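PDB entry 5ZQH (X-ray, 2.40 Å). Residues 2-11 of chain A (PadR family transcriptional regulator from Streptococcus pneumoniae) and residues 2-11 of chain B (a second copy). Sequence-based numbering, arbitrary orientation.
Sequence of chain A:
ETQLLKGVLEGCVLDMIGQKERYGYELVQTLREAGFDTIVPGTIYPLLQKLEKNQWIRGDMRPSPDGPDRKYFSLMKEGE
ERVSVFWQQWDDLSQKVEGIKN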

# COMPACT_ATOMS: atom_id res chain seq x y z
N THR A 2 -4.52 -6.55 -3.56
CA THR A 2 -4.74 -5.72 -2.36
C THR A 2 -4.39 -4.24 -2.57
O THR A 2 -3.64 -3.90 -3.50
CB THR A 2 -3.95 -6.24 -1.13
OG1 THR A 2 -2.54 -6.18 -1.38
CG2 THR A 2 -4.36 -7.67 -0.76
N GLN A 3 -4.92 -3.38 -1.69
CA GLN A 3 -4.65 -1.93 -1.71
C GLN A 3 -3.17 -1.61 -1.56
O GLN A 3 -2.66 -0.71 -2.24
CB GLN A 3 -5.44 -1.21 -0.61
CG GLN A 3 -6.90 -0.96 -0.94
CD GLN A 3 -7.68 -0.44 0.25
OE1 GLN A 3 -7.70 -1.05 1.32
NE2 GLN A 3 -8.34 0.70 0.07
N LEU A 4 -2.49 -2.36 -0.69
CA LEU A 4 -1.04 -2.25 -0.49
C LEU A 4 -0.26 -2.52 -1.79
O LEU A 4 0.59 -1.71 -2.18
CB LEU A 4 -0.56 -3.16 0.65
CG LEU A 4 0.94 -3.43 0.87
CD1 LEU A 4 1.72 -2.18 1.28
CD2 LEU A 4 1.12 -4.54 1.90
N LEU A 5 -0.58 -3.64 -2.44
CA LEU A 5 0.08 -4.05 -3.68
C LEU A 5 -0.07 -3.00 -4.78
O LEU A 5 0.91 -2.64 -5.43
CB LEU A 5 -0.40 -5.44 -4.15
CG LEU A 5 0.25 -6.13 -5.37
CD1 LEU A 5 1.75 -6.29 -5.22
CD2 LEU A 5 -0.40 -7.48 -5.65
N LYS A 6 -1.30 -2.51 -4.97
CA LYS A 6 -1.61 -1.46 -5.94
C LYS A 6 -0.83 -0.17 -5.69
O LYS A 6 -0.31 0.43 -6.62
CB LYS A 6 -3.11 -1.16 -5.97
CG LYS A 6 -3.92 -2.11 -6.84
CD LYS A 6 -5.36 -2.21 -6.36
CE LYS A 6 -6.19 -3.05 -7.31
NZ LYS A 6 -7.55 -3.32 -6.76
N GLY A 7 -0.73 0.21 -4.42
CA GLY A 7 0.03 1.38 -4.00
C GLY A 7 1.51 1.26 -4.32
O GLY A 7 2.13 2.22 -4.79
N VAL A 8 2.06 0.06 -4.10
CA VAL A 8 3.48 -0.21 -4.36
C VAL A 8 3.80 -0.15 -5.87
O VAL A 8 4.71 0.61 -6.26
CB VAL A 8 4.00 -1.51 -3.67
CG1 VAL A 8 5.38 -1.90 -4.18
CG2 VAL A 8 4.04 -1.31 -2.16
N LEU A 9 3.08 -0.91 -6.70
CA LEU A 9 3.33 -0.85 -8.16
C LEU A 9 3.09 0.52 -8.79
O LEU A 9 3.76 0.86 -9.76
CB LEU A 9 2.74 -1.99 -9.01
CG LEU A 9 1.46 -2.80 -8.83
CD1 LEU A 9 0.78 -3.03 -10.18
CD2 LEU A 9 1.84 -4.14 -8.23
N GLU A 10 2.15 1.30 -8.24
CA GLU A 10 1.95 2.67 -8.71
C GLU A 10 3.24 3.48 -8.53
O GLU A 10 3.78 3.98 -9.52
CB GLU A 10 0.79 3.37 -8.01
CG GLU A 10 0.37 4.65 -8.73
CD GLU A 10 -0.56 5.52 -7.92
OE1 GLU A 10 -0.08 6.21 -6.99
OE2 GLU A 10 -1.78 5.53 -8.22
N GLY A 11 3.71 3.56 -7.29
CA GLY A 11 4.98 4.19 -6.94
C GLY A 11 6.17 3.68 -7.73
O GLY A 11 6.96 4.48 -8.24
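Chain B 2-11: TQLLKGVLEG

Chain B residues 2-11 repeat the conformation of chain A residues 2-11 and lie on them as the second half of an exact two-fold pair. Thr2(A) and Thr2(B) are in extended conformation (phi/psi -78/161° in chain B), and in each copy residues 3-11 form a helix that continues later in the chain. Thr2(B), chi1 p, occupies the N-cap position; Leu5(B) N donates to Thr2(B) OG1 over 3.4 Å, a weak capping bond, and the i to i+4 ladder begins with Lys6(B) N to Thr2(B) O at 3.1 Å. The helix of chain B runs largely against that of chain A: the angle between their N-to-C directions is 143° (signed crossing angle -143°), and the axes approach to 7.0 Å. In register, Leu4(A) CA is 4.0 Å from Gly7(B) CA, and Gly7(A) CA is equally far from Leu4(B) CA.

Such close packing places backbone directly against backbone at Gly7(A) and Gly7(B). Gly7(B) CA is 3.7 Å from Leu4(A) N, and the symmetric pair, Gly7(A) CA and Leu4(B) N, has the same spacing. A CB on Gly7(B) would point toward chain A and come within 2.5 Å of Leu4(A) N, a clash, so the lack of a side chain at Gly7(B) leaves room for the observed separation. At the two-fold axis Gln3(A) O and Gln3(B) O stand 3.1 Å apart; both are acceptors, so no hydrogen bond joins them, and each accepts instead within its own helix, from Gly7(A) N and Gly7(B) N respectively.

Gln3(A) and Gln3(B) have the most surface covered, 97 and 94 Å², of 492 Å² buried in all. Their CA-to-CB bonds point sideways, yet each side chain (chi1 m, chi2 t) packs as a knob in a hole of the partner helix: Gln3(B) sits among Gln3(A), Lys6(A), Gly7(A) and Glu10(A). Gln3(B) CB lies 4.0 Å from Gly7(A) N, and Gln3(B) NE2 touches the aliphatic part of Lys6(A), 3.6 Å from Lys6(A) CD. The CA-to-CB bond of Lys6(A) points toward chain B, but the end of the side chain leads away. Gln3(B) OE1 and Glu10(A) OE2 are 4.1 Å apart and not hydrogen-bonded to each other; a water spans the gap, donating to Gln3(B) OE1 at 2.9 Å and to Glu10(A) OE2 at 3.0 Å. A second water makes the symmetric bridge between Gln3(A) OE1 and Glu10(B) OE2.

Leu4(A) and Leu4(B), each with 58 Å² covered, supply the apolar part of the contact. With chi1 t and chi2 p, the two side chains meet at Leu4(A) CD1 and Leu4(B) CD1, 3.9 Å apart, and Val8(A) extends the patch, Leu4(B) CD1 lying 4.2 Å from Val8(A) CG2. The CA-to-CB bond of Leu5(B) points away from chain A, and Leu9(B) is out of reach. No direct hydrogen bond crosses between the stretches; they are held by apolar contact, knob-into-hole packing and the two water bridges.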

# COMPACT_ATOMS: atom_id res chain seq x y z
N THR B 2 -3.97 7.76 0.04
CA THR B 2 -3.48 6.89 -1.05
C THR B 2 -3.74 5.40 -0.80
O THR B 2 -3.97 4.99 0.34
CB THR B 2 -1.97 7.08 -1.33
OG1 THR B 2 -1.20 6.72 -0.17
CG2 THR B 2 -1.64 8.53 -1.74
N GLN B 3 -3.70 4.61 -1.88
CA GLN B 3 -3.87 3.15 -1.83
C GLN B 3 -2.85 2.47 -0.93
O GLN B 3 -3.19 1.54 -0.19
CB GLN B 3 -3.82 2.53 -3.22
CG GLN B 3 -5.10 2.68 -4.04
CD GLN B 3 -4.92 2.24 -5.48
OE1 GLN B 3 -4.04 2.72 -6.20
NE2 GLN B 3 -5.77 1.31 -5.92
N LEU B 4 -1.60 2.94 -1.01
CA LEU B 4 -0.51 2.47 -0.15
C LEU B 4 -0.82 2.67 1.34
O LEU B 4 -0.71 1.73 2.13
CB LEU B 4 0.83 3.12 -0.53
CG LEU B 4 2.06 3.00 0.37
CD1 LEU B 4 2.58 1.57 0.51
CD2 LEU B 4 3.16 3.93 -0.12
N LEU B 5 -1.22 3.90 1.69
CA LEU B 5 -1.54 4.26 3.07
C LEU B 5 -2.66 3.40 3.65
O LEU B 5 -2.52 2.87 4.76
CB LEU B 5 -1.85 5.77 3.21
CG LEU B 5 -2.10 6.39 4.60
CD1 LEU B 5 -0.94 6.18 5.56
CD2 LEU B 5 -2.41 7.88 4.49
N LYS B 6 -3.74 3.23 2.88
CA LYS B 6 -4.88 2.38 3.25
C LYS B 6 -4.47 0.93 3.49
O LYS B 6 -4.92 0.31 4.45
CB LYS B 6 -5.98 2.46 2.19
CG LYS B 6 -6.91 3.65 2.35
CD LYS B 6 -7.52 4.05 1.01
CE LYS B 6 -8.55 5.15 1.20
NZ LYS B 6 -9.02 5.68 -0.11
N GLY B 7 -3.62 0.41 2.61
CA GLY B 7 -3.09 -0.95 2.73
C GLY B 7 -2.29 -1.14 4.00
O GLY B 7 -2.43 -2.18 4.67
N VAL B 8 -1.47 -0.14 4.34
CA VAL B 8 -0.63 -0.20 5.55
C VAL B 8 -1.47 -0.18 6.84
O VAL B 8 -1.31 -1.10 7.67
CB VAL B 8 0.51 0.86 5.54
CG1 VAL B 8 1.18 0.96 6.91
CG2 VAL B 8 1.55 0.52 4.48
N LEU B 9 -2.36 0.81 7.00
CA LEU B 9 -3.22 0.83 8.20
C LEU B 9 -4.15 -0.37 8.35
O LEU B 9 -4.45 -0.76 9.48
CB LEU B 9 -3.94 2.16 8.51
CG LEU B 9 -4.49 3.24 7.58
CD1 LEU B 9 -5.83 3.75 8.08
CD2 LEU B 9 -3.49 4.38 7.54
N GLU B 10 -4.59 -0.95 7.23
CA GLU B 10 -5.38 -2.18 7.28
C GLU B 10 -4.58 -3.28 7.98
O GLU B 10 -5.02 -3.81 9.00
CB GLU B 10 -5.85 -2.65 5.91
CG GLU B 10 -6.94 -3.71 6.00
CD GLU B 10 -7.21 -4.41 4.69
OE1 GLU B 10 -6.41 -5.29 4.30
OE2 GLU B 10 -8.25 -4.10 4.06
N GLY B 11 -3.41 -3.60 7.41
CA GLY B 11 -2.46 -4.55 7.99
C GLY B 11 -2.08 -4.26 9.42
O GLY B 11 -2.09 -5.17 10.26
O HOH W 1 -2.80 2.75 -8.78
O HOH W 2 -8.66 -1.11 4.02